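Local structure of Fe(2+) transporter FeoB (Escherichia coli, 3I8S) at residues I9-S14 with L102-Q107; A34-E39 with E74-H79; L89-D94 with L106-L111; K190-D195 with R202-Q207. The protein takes up ferrous iron across the bacterial inner membrane in a GTP-driven process, its cytosolic G-protein domain binding GTP and probably coupling that binding to channel opening. All coordinates share one frame; numbering follows the deposited sequence. Where two conformers were deposited one is given.

Contact 1. Residues I9-S14 with L102-Q107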
loop_
_atom_site.group_PDB
_atom_site.type_symbol
_atom_site.label_atom_id
_atom_site.label_comp_id
_atom_site.label_asym_id
_atom_site.label_seq_id
_atom_site.Cartn_x
_atom_site.Cartn_y
_atom_site.Cartn_z
ATOM N N ILE A 9 -6.872 -1.349 -3.619
ATOM C CA ILE A 9 -6.674 -0.460 -2.492
ATOM C C ILE A 9 -6.211 0.901 -2.991
ATOM O O ILE A 9 -5.398 0.987 -3.928
ATOM C CB ILE A 9 -5.618 -0.992 -1.492
ATOM C CG1 ILE A 9 -5.737 -0.157 -0.174
ATOM C CG2 ILE A 9 -4.249 -1.098 -2.195
ATOM C CD1 ILE A 9 -5.042 -0.715 1.066
ATOM N N GLY A 10 -6.746 1.930 -2.357
ATOM C CA GLY A 10 -6.366 3.278 -2.645
ATOM C C GLY A 10 -6.994 4.244 -1.689
ATOM O O GLY A 10 -7.772 3.868 -0.825
ATOM N N ASN A 11 -6.714 5.520 -1.900
ATOM C CA ASN A 11 -7.283 6.562 -1.099
ATOM C C ASN A 11 -8.777 6.743 -1.470
ATOM O O ASN A 11 -9.225 6.285 -2.512
ATOM C CB ASN A 11 -6.560 7.895 -1.334
ATOM C CG ASN A 11 -5.159 7.970 -0.631
ATOM O OD1 ASN A 11 -4.362 7.020 -0.597
ATOM N ND2 ASN A 11 -4.897 9.095 -0.093
ATOM N N PRO A 12 -9.518 7.445 -0.619
ATOM C CA PRO A 12 -10.918 7.776 -0.945
ATOM C C PRO A 12 -11.000 8.545 -2.235
ATOM O O PRO A 12 -10.144 9.391 -2.492
ATOM C CB PRO A 12 -11.350 8.626 0.225
ATOM C CG PRO A 12 -10.525 8.158 1.336
ATOM C CD PRO A 12 -9.157 7.941 0.714
ATOM N N ASN A 13 -12.020 8.288 -3.050
ATOM C CA ASN A 13 -12.210 9.075 -4.295
ATOM C C ASN A 13 -10.960 9.138 -5.205
ATOM O O ASN A 13 -10.600 10.188 -5.738
ATOM C CB ASN A 13 -12.728 10.473 -4.024
ATOM C CG ASN A 13 -13.313 11.083 -5.249
ATOM O OD1 ASN A 13 -13.944 10.365 -6.045
ATOM N ND2 ASN A 13 -13.087 12.381 -5.460
ATOM N N SER A 14 -10.309 8.000 -5.323
ATOM C CA SER A 14 -9.079 7.839 -6.123
ATOM C C SER A 14 -9.334 7.216 -7.481
ATOM O O SER A 14 -8.385 7.021 -8.252
ATOM C CB SER A 14 -8.037 7.030 -5.370
ATOM O OG SER A 14 -8.468 5.708 -5.094
ATOM N N LEU A 102 0.881 8.677 -2.290
ATOM C CA LEU A 102 2.002 7.778 -2.155
ATOM C C LEU A 102 2.263 7.319 -0.691
ATOM O O LEU A 102 3.066 6.411 -0.463
ATOM C CB LEU A 102 3.278 8.388 -2.766
ATOM C CG LEU A 102 3.379 8.292 -4.305
ATOM C CD1 LEU A 102 4.692 9.033 -4.770
ATOM C CD2 LEU A 102 3.333 6.846 -4.782
ATOM N N TYR A 103 1.654 7.974 0.292
ATOM C CA TYR A 103 1.887 7.526 1.685
ATOM C C TYR A 103 1.426 6.069 1.825
ATOM O O TYR A 103 2.144 5.194 2.328
ATOM C CB TYR A 103 1.222 8.443 2.675
ATOM C CG TYR A 103 1.676 8.178 4.087
ATOM C CD1 TYR A 103 2.853 8.732 4.555
ATOM C CD2 TYR A 103 0.956 7.324 4.936
ATOM C CE1 TYR A 103 3.302 8.478 5.828
ATOM C CE2 TYR A 103 1.388 7.071 6.228
ATOM C CZ TYR A 103 2.587 7.647 6.655
ATOM O OH TYR A 103 3.040 7.421 7.921
ATOM N N LEU A 104 0.211 5.801 1.367
ATOM C CA LEU A 104 -0.320 4.441 1.348
ATOM C C LEU A 104 0.557 3.477 0.535
ATOM O O LEU A 104 0.923 2.424 0.986
ATOM C CB LEU A 104 -1.730 4.440 0.760
ATOM C CG LEU A 104 -2.435 3.076 0.697
ATOM C CD1 LEU A 104 -2.557 2.362 2.058
ATOM C CD2 LEU A 104 -3.876 3.294 0.073
ATOM N N THR A 105 0.898 3.864 -0.679
ATOM C CA THR A 105 1.762 3.071 -1.514
ATOM C C THR A 105 3.047 2.617 -0.795
ATOM O O THR A 105 3.411 1.426 -0.833
ATOM C CB THR A 105 2.132 3.846 -2.795
ATOM O OG1 THR A 105 0.979 4.519 -3.348
ATOM C CG2 THR A 105 2.734 2.868 -3.796
ATOM N N LEU A 106 3.722 3.550 -0.159
ATOM C CA LEU A 106 4.960 3.228 0.555
ATOM C C LEU A 106 4.707 2.225 1.655
ATOM O O LEU A 106 5.523 1.370 1.885
ATOM C CB LEU A 106 5.693 4.439 1.069
ATOM C CG LEU A 106 6.825 4.904 0.122
ATOM C CD1 LEU A 106 6.349 5.120 -1.279
ATOM C CD2 LEU A 106 7.539 6.175 0.700
ATOM N N GLN A 107 3.572 2.329 2.356
ATOM C CA GLN A 107 3.250 1.347 3.393
ATOM C C GLN A 107 3.116 -0.047 2.803
ATOM O O GLN A 107 3.624 -1.006 3.378
ATOM C CB GLN A 107 1.974 1.725 4.160
ATOM C CG GLN A 107 2.072 3.054 4.904
ATOM C CD GLN A 107 1.674 2.962 6.393
ATOM O OE1 GLN A 107 0.486 3.037 6.750
ATOM N NE2 GLN A 107 2.673 2.794 7.256
#
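L104 packs against I9, G10 and N11, and most of the buried surface on the helix side belongs to this one leucine. Its CD2 meets all three residues, while CD1 adds only a looser touch on I9. The close part of the contact is therefore around CD2. The G10 main chain itself receives this methyl, L104 CD2 lying equally close to G10 CA and G10 C, at 3.7 Å from each. On one flank I9 CG1 approaches L104 CD2 at 3.9 Å, while the ends of the two side chains are a little less close, with 4.1 Å between I9 CD1 and L104 CD1. On the other flank the N11 side chain runs past L104 in the opposite direction, leaving N11 OD1 3.8 Å from L104 CD2, a van der Waals approach, not a hydrogen bond. The L104 reach follows from its first torsion, which places CG trans to the backbone N (chi1 -179°).

Beyond N11 the packing gives way to solvent. A type II turn from N11 to S14 carries P12 and N13 outward, where both are exposed. S14 returns to the interior, and S14 OG donates to N11 O at 2.8 Å, its oxygen tilted 19° from the carbonyl plane, closing the turn back on N11. Residues G10 to S14 bind GTP; the turn opens the P-loop (Walker A) between strand 4-10 and helix 16-24, here empty of nucleotide, with helix 98-111 packed against its root.

Contact 2. Residues A34-E39 with E74-H79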
loop_
_atom_site.group_PDB
_atom_site.type_symbol
_atom_site.label_atom_id
_atom_site.label_comp_id
_atom_site.label_asym_id
_atom_site.label_seq_id
_atom_site.Cartn_x
_atom_site.Cartn_y
_atom_site.Cartn_z
ATOM N N ALA A 34 -16.587 -9.184 7.953
ATOM C CA ALA A 34 -16.970 -9.973 9.138
ATOM C C ALA A 34 -16.940 -9.132 10.405
ATOM O O ALA A 34 -15.937 -8.487 10.683
ATOM C CB ALA A 34 -16.052 -11.190 9.308
ATOM N N GLY A 35 -18.063 -9.134 11.115
ATOM C CA GLY A 35 -18.185 -8.533 12.438
ATOM C C GLY A 35 -18.473 -7.045 12.470
ATOM O O GLY A 35 -18.577 -6.465 13.559
ATOM N N VAL A 36 -18.604 -6.419 11.301
ATOM C CA VAL A 36 -18.903 -4.996 11.215
ATOM C C VAL A 36 -19.931 -4.733 10.113
ATOM O O VAL A 36 -20.260 -5.623 9.330
ATOM C CB VAL A 36 -17.626 -4.171 10.967
ATOM C CG1 VAL A 36 -16.625 -4.384 12.096
ATOM C CG2 VAL A 36 -16.986 -4.515 9.583
ATOM N N THR A 37 -20.424 -3.504 10.047
ATOM C CA THR A 37 -21.478 -3.173 9.104
ATOM C C THR A 37 -20.924 -2.641 7.754
ATOM O O THR A 37 -21.699 -2.398 6.812
ATOM C CB THR A 37 -22.522 -2.219 9.788
ATOM O OG1 THR A 37 -21.861 -1.036 10.274
ATOM C CG2 THR A 37 -23.177 -2.935 10.946
ATOM N N VAL A 38 -19.602 -2.543 7.631
ATOM C CA VAL A 38 -18.971 -1.928 6.477
ATOM C C VAL A 38 -19.137 -2.922 5.316
ATOM O O VAL A 38 -18.926 -4.121 5.496
ATOM C CB VAL A 38 -17.457 -1.614 6.712
ATOM C CG1 VAL A 38 -16.782 -1.103 5.423
ATOM C CG2 VAL A 38 -17.266 -0.634 7.896
ATOM N N GLU A 39 -19.561 -2.413 4.165
ATOM C CA GLU A 39 -19.754 -3.235 2.953
ATOM C C GLU A 39 -18.454 -3.827 2.426
ATOM O O GLU A 39 -17.407 -3.151 2.367
ATOM C CB GLU A 39 -20.412 -2.395 1.861
ATOM C CG GLU A 39 -20.418 -2.995 0.465
ATOM C CD GLU A 39 -20.501 -1.929 -0.613
ATOM O OE1 GLU A 39 -21.632 -1.713 -1.097
ATOM O OE2 GLU A 39 -19.453 -1.282 -0.936
ATOM N N GLU A 74 -9.733 2.018 7.472
ATOM C CA GLU A 74 -8.291 1.784 7.570
ATOM C C GLU A 74 -7.848 0.468 8.253
ATOM O O GLU A 74 -6.886 -0.215 7.815
ATOM C CB GLU A 74 -7.681 2.991 8.284
ATOM C CG GLU A 74 -6.207 2.969 8.582
ATOM C CD GLU A 74 -5.812 1.986 9.655
ATOM O OE1 GLU A 74 -6.299 2.129 10.794
ATOM O OE2 GLU A 74 -4.983 1.081 9.369
ATOM N N GLN A 75 -8.506 0.118 9.344
ATOM C CA GLN A 75 -8.176 -1.157 10.014
ATOM C C GLN A 75 -8.588 -2.359 9.178
ATOM O O GLN A 75 -7.887 -3.373 9.121
ATOM C CB GLN A 75 -8.811 -1.199 11.377
ATOM C CG GLN A 75 -8.202 -0.122 12.237
ATOM C CD GLN A 75 -8.692 -0.074 13.614
ATOM O OE1 GLN A 75 -9.778 -0.568 13.958
ATOM N NE2 GLN A 75 -7.889 0.570 14.467
ATOM N N ILE A 76 -9.720 -2.218 8.498
ATOM C CA ILE A 76 -10.192 -3.280 7.593
ATOM C C ILE A 76 -9.195 -3.560 6.467
ATOM O O ILE A 76 -8.848 -4.719 6.159
ATOM C CB ILE A 76 -11.603 -2.937 7.033
ATOM C CG1 ILE A 76 -12.629 -3.031 8.138
ATOM C CG2 ILE A 76 -11.946 -3.837 5.834
ATOM C CD1 ILE A 76 -13.988 -2.294 7.882
ATOM N N ALA A 77 -8.721 -2.474 5.858
ATOM C CA ALA A 77 -7.741 -2.544 4.819
ATOM C C ALA A 77 -6.481 -3.211 5.343
ATOM O O ALA A 77 -6.004 -4.173 4.745
ATOM C CB ALA A 77 -7.433 -1.128 4.294
ATOM N N CYS A 78 -5.938 -2.714 6.441
ATOM C CA CYS A 78 -4.757 -3.282 7.047
ATOM C C CYS A 78 -4.903 -4.788 7.413
ATOM O O CYS A 78 -4.042 -5.606 7.158
ATOM C CB CYS A 78 -4.444 -2.481 8.304
ATOM S SG CYS A 78 -2.915 -2.922 9.051
ATOM N N HIS A 79 -6.025 -5.133 8.011
ATOM C CA HIS A 79 -6.241 -6.485 8.447
ATOM C C HIS A 79 -6.266 -7.420 7.219
ATOM O O HIS A 79 -5.663 -8.477 7.226
ATOM C CB HIS A 79 -7.559 -6.542 9.201
ATOM C CG HIS A 79 -7.991 -7.923 9.552
ATOM N ND1 HIS A 79 -8.797 -8.676 8.732
ATOM C CD2 HIS A 79 -7.670 -8.714 10.591
ATOM C CE1 HIS A 79 -9.005 -9.850 9.283
ATOM N NE2 HIS A 79 -8.336 -9.900 10.415
#
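This is a small, partly buried apolar contact between a loop and a helix of the G domain, where V36 and V38 of the irregular loop meet I76 on helix 72-83. No hydrogen bond crosses it, and the backbones stay well apart: the nearest pair, V38 CA and I76 CA, is separated by 9.0 Å. Side-chain ends bridge the gap, meeting tip to tip. I76 sends out CG1 with CD1 nearly trans beyond it (chi2 161°), and that terminal methyl makes all of the contacts. It abuts the fork of V38, with I76 CD1 3.7 Å from V38 CG2 and 3.9 Å from V38 CG1. V36 adds a looser touch from its CG2, 4.1 Å from I76 CD1.

Residues G35 to E39 are predicted to bind GTP, and their place between strands 28-32 and 39-46 is consistent with the first switch region of related G proteins. Around the pair, L72 at the start of helix 72-83 touches both valines and D73 touches V38, while I76 also touches W33 and P58, the latter one of the predicted GTP-binding residues D56 to G59. The loop thus packs against the first turns of helix 72-83, whose H79 reaches Y214 and Y218 on helix 213-218.

Contact 3. Residues L89-D94 with L106-L111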
loop_
_atom_site.group_PDB
_atom_site.type_symbol
_atom_site.label_atom_id
_atom_site.label_comp_id
_atom_site.label_asym_id
_atom_site.label_seq_id
_atom_site.Cartn_x
_atom_site.Cartn_y
_atom_site.Cartn_z
ATOM N N LEU A 89 -1.684 -6.945 -4.910
ATOM C CA LEU A 89 -2.527 -5.776 -4.708
ATOM C C LEU A 89 -2.415 -4.886 -5.934
ATOM O O LEU A 89 -1.340 -4.799 -6.557
ATOM C CB LEU A 89 -2.036 -4.971 -3.520
ATOM C CG LEU A 89 -1.982 -5.654 -2.198
ATOM C CD1 LEU A 89 -1.390 -4.624 -1.207
ATOM C CD2 LEU A 89 -3.392 -6.096 -1.862
ATOM N N ILE A 90 -3.522 -4.257 -6.311
ATOM C CA ILE A 90 -3.510 -3.169 -7.289
ATOM C C ILE A 90 -3.804 -1.951 -6.474
ATOM O O ILE A 90 -4.867 -1.844 -5.817
ATOM C CB ILE A 90 -4.543 -3.326 -8.439
ATOM C CG1 ILE A 90 -4.157 -4.559 -9.269
ATOM C CG2 ILE A 90 -4.579 -2.035 -9.321
ATOM C CD1 ILE A 90 -5.205 -4.953 -10.235
ATOM N N ASN A 91 -2.837 -1.052 -6.479
ATOM C CA ASN A 91 -2.911 0.184 -5.739
ATOM C C ASN A 91 -3.274 1.310 -6.665
ATOM O O ASN A 91 -2.465 1.688 -7.497
ATOM C CB ASN A 91 -1.584 0.434 -5.030
ATOM C CG ASN A 91 -1.522 1.780 -4.288
ATOM O OD1 ASN A 91 -2.530 2.345 -3.785
ATOM N ND2 ASN A 91 -0.308 2.275 -4.190
ATOM N N VAL A 92 -4.499 1.787 -6.542
ATOM C CA VAL A 92 -5.025 2.882 -7.401
ATOM C C VAL A 92 -4.556 4.209 -6.864
ATOM O O VAL A 92 -4.858 4.551 -5.722
ATOM C CB VAL A 92 -6.532 2.808 -7.546
ATOM C CG1 VAL A 92 -6.966 3.845 -8.548
ATOM C CG2 VAL A 92 -6.939 1.384 -7.980
ATOM N N VAL A 93 -3.765 4.928 -7.657
ATOM C CA VAL A 93 -3.102 6.149 -7.228
ATOM C C VAL A 93 -3.550 7.302 -8.083
ATOM O O VAL A 93 -3.471 7.256 -9.291
ATOM C CB VAL A 93 -1.542 6.003 -7.285
ATOM C CG1 VAL A 93 -0.820 7.402 -7.127
ATOM C CG2 VAL A 93 -1.096 4.955 -6.247
ATOM N N ASP A 94 -4.102 8.318 -7.440
ATOM C CA ASP A 94 -4.532 9.577 -8.069
ATOM C C ASP A 94 -3.324 10.448 -8.508
ATOM O O ASP A 94 -2.706 11.081 -7.674
ATOM C CB ASP A 94 -5.441 10.329 -7.076
ATOM C CG ASP A 94 -5.918 11.697 -7.572
ATOM O OD1 ASP A 94 -5.634 12.088 -8.736
ATOM O OD2 ASP A 94 -6.630 12.438 -6.801
ATOM N N LEU A 106 3.722 3.550 -0.159
ATOM C CA LEU A 106 4.960 3.228 0.555
ATOM C C LEU A 106 4.707 2.225 1.655
ATOM O O LEU A 106 5.523 1.370 1.885
ATOM C CB LEU A 106 5.693 4.439 1.069
ATOM C CG LEU A 106 6.825 4.904 0.122
ATOM C CD1 LEU A 106 6.349 5.120 -1.279
ATOM C CD2 LEU A 106 7.539 6.175 0.700
ATOM N N GLN A 107 3.572 2.329 2.356
ATOM C CA GLN A 107 3.250 1.347 3.393
ATOM C C GLN A 107 3.116 -0.047 2.803
ATOM O O GLN A 107 3.624 -1.006 3.378
ATOM C CB GLN A 107 1.974 1.725 4.160
ATOM C CG GLN A 107 2.072 3.054 4.904
ATOM C CD GLN A 107 1.674 2.962 6.393
ATOM O OE1 GLN A 107 0.486 3.037 6.750
ATOM N NE2 GLN A 107 2.673 2.794 7.256
ATOM N N LEU A 108 2.427 -0.167 1.673
ATOM C CA LEU A 108 2.234 -1.454 0.989
ATOM C C LEU A 108 3.569 -2.037 0.572
ATOM O O LEU A 108 3.820 -3.209 0.792
ATOM C CB LEU A 108 1.365 -1.339 -0.257
ATOM C CG LEU A 108 -0.008 -0.761 -0.024
ATOM C CD1 LEU A 108 -0.621 -0.587 -1.361
ATOM C CD2 LEU A 108 -0.776 -1.706 0.883
ATOM N N LEU A 109 4.435 -1.193 0.024
ATOM C CA LEU A 109 5.748 -1.642 -0.463
ATOM C C LEU A 109 6.654 -2.088 0.699
ATOM O O LEU A 109 7.408 -3.058 0.581
ATOM C CB LEU A 109 6.383 -0.484 -1.270
ATOM C CG LEU A 109 5.660 -0.159 -2.583
ATOM C CD1 LEU A 109 6.245 1.117 -3.232
ATOM C CD2 LEU A 109 5.714 -1.339 -3.513
ATOM N N GLU A 110 6.576 -1.384 1.815
ATOM C CA GLU A 110 7.334 -1.755 3.006
ATOM C C GLU A 110 6.905 -3.107 3.604
ATOM O O GLU A 110 7.730 -3.819 4.196
ATOM C CB GLU A 110 7.248 -0.682 4.070
ATOM C CG GLU A 110 7.992 0.553 3.756
ATOM C CD GLU A 110 8.248 1.366 4.992
ATOM O OE1 GLU A 110 7.273 1.836 5.643
ATOM O OE2 GLU A 110 9.419 1.494 5.337
ATOM N N LEU A 111 5.628 -3.456 3.440
ATOM C CA LEU A 111 5.129 -4.785 3.845
ATOM C C LEU A 111 5.604 -5.867 2.889
ATOM O O LEU A 111 5.612 -7.078 3.211
ATOM C CB LEU A 111 3.586 -4.775 3.904
ATOM C CG LEU A 111 3.066 -4.142 5.181
ATOM C CD1 LEU A 111 1.571 -3.804 5.017
ATOM C CD2 LEU A 111 3.336 -5.102 6.341
#
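The N91 carboxamide takes the methyl CD1 of L108 flat on one face: L108 CD1 stands 3.9 Å from N91 CG, almost straight above the amide plane. The methyl packs over the middle of the group. The polar rim of the amide lies beside T105, one turn earlier on the helix. N91 gets there by placing CG trans to its backbone N (chi1 176°), which lifts the amide from the strand toward the helix.

L89, two residues earlier on the same side of the strand, supplies the other half of the seat. L89 CD1 comes to 3.6 Å from L108 CD2, the closest approach of the contact, and to 4.1 Å from L108 CD1. The two methyls of L108 are thus divided, one turned mainly to L89 and the other mainly to the amide.

Strand 88-94 and helix 98-111 are the first two elements of a beta-alpha-beta crossover completed by strand 115-120, within the P-loop GTPase fold. L108 also touches I9 on strand 4-10 and C115 on strand 115-120, spanning three adjacent parallel strands from the helix side. The backbone of L89 is hydrogen-bonded to P114 and I116, and that of I90 to G7 and I9. At the far end of the strand, D94 N donates a hydrogen bond to N101 OD1 on the helix.

Contact 4. Residues K190-D195 with R202-Q207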
loop_
_atom_site.group_PDB
_atom_site.type_symbol
_atom_site.label_atom_id
_atom_site.label_comp_id
_atom_site.label_asym_id
_atom_site.label_seq_id
_atom_site.Cartn_x
_atom_site.Cartn_y
_atom_site.Cartn_z
ATOM N N LYS A 190 12.053 -9.898 16.169
ATOM C CA LYS A 190 12.634 -11.194 16.562
ATOM C C LYS A 190 11.750 -11.995 17.516
ATOM O O LYS A 190 11.765 -13.239 17.489
ATOM C CB LYS A 190 13.982 -10.990 17.237
ATOM C CG LYS A 190 15.041 -10.311 16.392
ATOM C CD LYS A 190 16.364 -10.203 17.167
ATOM C CE LYS A 190 17.165 -8.922 16.855
ATOM N NZ LYS A 190 18.124 -8.606 18.009
ATOM N N VAL A 191 11.014 -11.265 18.352
ATOM C CA VAL A 191 10.135 -11.817 19.388
ATOM C C VAL A 191 8.729 -12.205 18.903
ATOM O O VAL A 191 8.044 -12.984 19.550
ATOM C CB VAL A 191 9.983 -10.769 20.520
ATOM C CG1 VAL A 191 8.824 -11.095 21.424
ATOM C CG2 VAL A 191 11.300 -10.635 21.284
ATOM N N MET A 192 8.305 -11.651 17.771
ATOM C CA MET A 192 6.937 -11.808 17.264
ATOM C C MET A 192 6.696 -13.251 16.750
ATOM O O MET A 192 7.659 -14.012 16.599
ATOM C CB MET A 192 6.673 -10.821 16.145
ATOM C CG MET A 192 6.821 -9.367 16.560
ATOM S SD MET A 192 6.337 -8.252 15.216
ATOM C CE MET A 192 6.947 -6.688 15.833
ATOM N N PRO A 193 5.416 -13.648 16.544
ATOM C CA PRO A 193 5.082 -14.955 15.942
ATOM C C PRO A 193 5.887 -15.332 14.686
ATOM O O PRO A 193 5.897 -14.590 13.688
ATOM C CB PRO A 193 3.574 -14.830 15.653
ATOM C CG PRO A 193 3.084 -14.038 16.821
ATOM C CD PRO A 193 4.192 -12.947 16.981
ATOM N N SER A 194 6.537 -16.500 14.742
ATOM C CA SER A 194 7.581 -16.850 13.776
ATOM C C SER A 194 7.049 -17.040 12.370
ATOM O O SER A 194 7.785 -16.853 11.391
ATOM C CB SER A 194 8.372 -18.098 14.228
ATOM O OG SER A 194 7.520 -19.079 14.782
ATOM N N ASP A 195 5.767 -17.373 12.272
ATOM C CA ASP A 195 5.157 -17.677 10.984
ATOM C C ASP A 195 4.822 -16.428 10.157
ATOM O O ASP A 195 4.570 -16.538 8.943
ATOM C CB ASP A 195 3.968 -18.654 11.148
ATOM C CG ASP A 195 2.731 -18.031 11.817
ATOM O OD1 ASP A 195 2.865 -17.107 12.654
ATOM O OD2 ASP A 195 1.607 -18.512 11.506
ATOM N N ARG A 202 9.052 -6.745 10.763
ATOM C CA ARG A 202 9.797 -5.513 10.869
ATOM C C ARG A 202 8.921 -4.249 10.702
ATOM O O ARG A 202 9.106 -3.244 11.380
ATOM C CB ARG A 202 10.945 -5.526 9.877
ATOM C CG ARG A 202 11.990 -6.547 10.284
ATOM C CD ARG A 202 13.141 -6.559 9.291
ATOM N NE ARG A 202 14.276 -7.323 9.812
ATOM C CZ ARG A 202 15.341 -7.660 9.085
ATOM N NH1 ARG A 202 15.400 -7.359 7.799
ATOM N NH2 ARG A 202 16.346 -8.324 9.637
ATOM N N TRP A 203 7.988 -4.323 9.779
ATOM C CA TRP A 203 7.015 -3.241 9.554
ATOM C C TRP A 203 6.174 -3.067 10.820
ATOM O O TRP A 203 5.953 -1.955 11.265
ATOM C CB TRP A 203 6.127 -3.606 8.388
ATOM C CG TRP A 203 5.163 -2.542 8.018
ATOM C CD1 TRP A 203 5.403 -1.444 7.221
ATOM C CD2 TRP A 203 3.790 -2.446 8.425
ATOM N NE1 TRP A 203 4.256 -0.677 7.112
ATOM C CE2 TRP A 203 3.256 -1.268 7.827
ATOM C CE3 TRP A 203 2.957 -3.218 9.251
ATOM C CZ2 TRP A 203 1.923 -0.873 8.023
ATOM C CZ3 TRP A 203 1.650 -2.816 9.438
ATOM C CH2 TRP A 203 1.148 -1.661 8.819
ATOM N N LEU A 204 5.680 -4.167 11.352
ATOM C CA LEU A 204 4.928 -4.130 12.604
ATOM C C LEU A 204 5.737 -3.481 13.744
ATOM O O LEU A 204 5.188 -2.703 14.520
ATOM C CB LEU A 204 4.447 -5.513 12.989
ATOM C CG LEU A 204 3.298 -6.106 12.187
ATOM C CD1 LEU A 204 3.157 -7.588 12.547
ATOM C CD2 LEU A 204 1.955 -5.347 12.337
ATOM N N GLY A 205 7.013 -3.845 13.859
ATOM C CA GLY A 205 7.899 -3.230 14.842
ATOM C C GLY A 205 7.912 -1.720 14.753
ATOM O O GLY A 205 7.786 -1.017 15.781
ATOM N N LEU A 206 8.083 -1.215 13.528
ATOM C CA LEU A 206 8.137 0.237 13.287
ATOM C C LEU A 206 6.777 0.886 13.570
ATOM O O LEU A 206 6.707 1.952 14.168
ATOM C CB LEU A 206 8.574 0.521 11.852
ATOM C CG LEU A 206 10.055 0.702 11.551
ATOM C CD1 LEU A 206 10.218 1.241 10.135
ATOM C CD2 LEU A 206 10.744 1.639 12.571
ATOM N N GLN A 207 5.677 0.207 13.198
ATOM C CA GLN A 207 4.356 0.728 13.493
ATOM C C GLN A 207 4.146 0.856 14.993
ATOM O O GLN A 207 3.557 1.841 15.464
ATOM C CB GLN A 207 3.266 -0.145 12.865
ATOM C CG GLN A 207 3.313 -0.118 11.366
ATOM C CD GLN A 207 2.919 1.229 10.852
ATOM O OE1 GLN A 207 3.686 1.903 10.196
ATOM N NE2 GLN A 207 1.678 1.637 11.169
#
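The backbone of M192, in the loop that follows helix 179-191, faces the helix 198-210 with its CA 9.0 Å from G205 CA, a gap wide enough for one extended side chain. The two helices and the short loop between them are successive elements of the FeoB cytosolic helical domain, and the contact closes the connection between the two successive helices.

M192 does nearly all of the reaching. Its chain is extended beyond CG, with chi2 at -175° and chi3 at -168°, so the thioether is carried straight across to the helix. The terminal methyl settles on the main chain at G205, M192 CE lying 3.7 Å from G205 CA. Alongside, M192 SD passes L204 CB at 4.0 Å, the sulfur and the methyl both bordering the root of L204. The rest of L204 leads on to S215 and Y218 of helix 213-218, and M192 is further covered by A219 and A222, consistent with the burial of the pair, whereas S194 and D195 are exposed.

Other faces of the same helix serve different neighbours. R202, pointing away from M192, forms a salt bridge through NE with D186 OD2 on helix 179-191, which links the two helices directly. W203 turns toward helix 98-111 of the G domain, and one face of its indole is covered near the rim by Q207 CG, 3.5 Å above the plane. On the M192 side, the shortest approach is between M192 CE and G205 N, at 3.5 Å.

Following the chain from the N terminus, contact 1 opens at strand 4-10 and closes on helix 98-111, a long loop that contains contact 2 entirely, from the region before strand 39-46 to helix 72-83. Contact 3 begins later inside that loop and ends on the same helix, sharing L106 and Q107 with contact 1; it closes a short beta-alpha step, while I9 O and V92 N, 2.9 Å apart, join the neighbouring strands. Contact 4 follows in series within the helical domain. The domains meet where L111 CD2 comes within 3.4 Å of W203 CD2; C78 SG approaches W203 CH2 loosely.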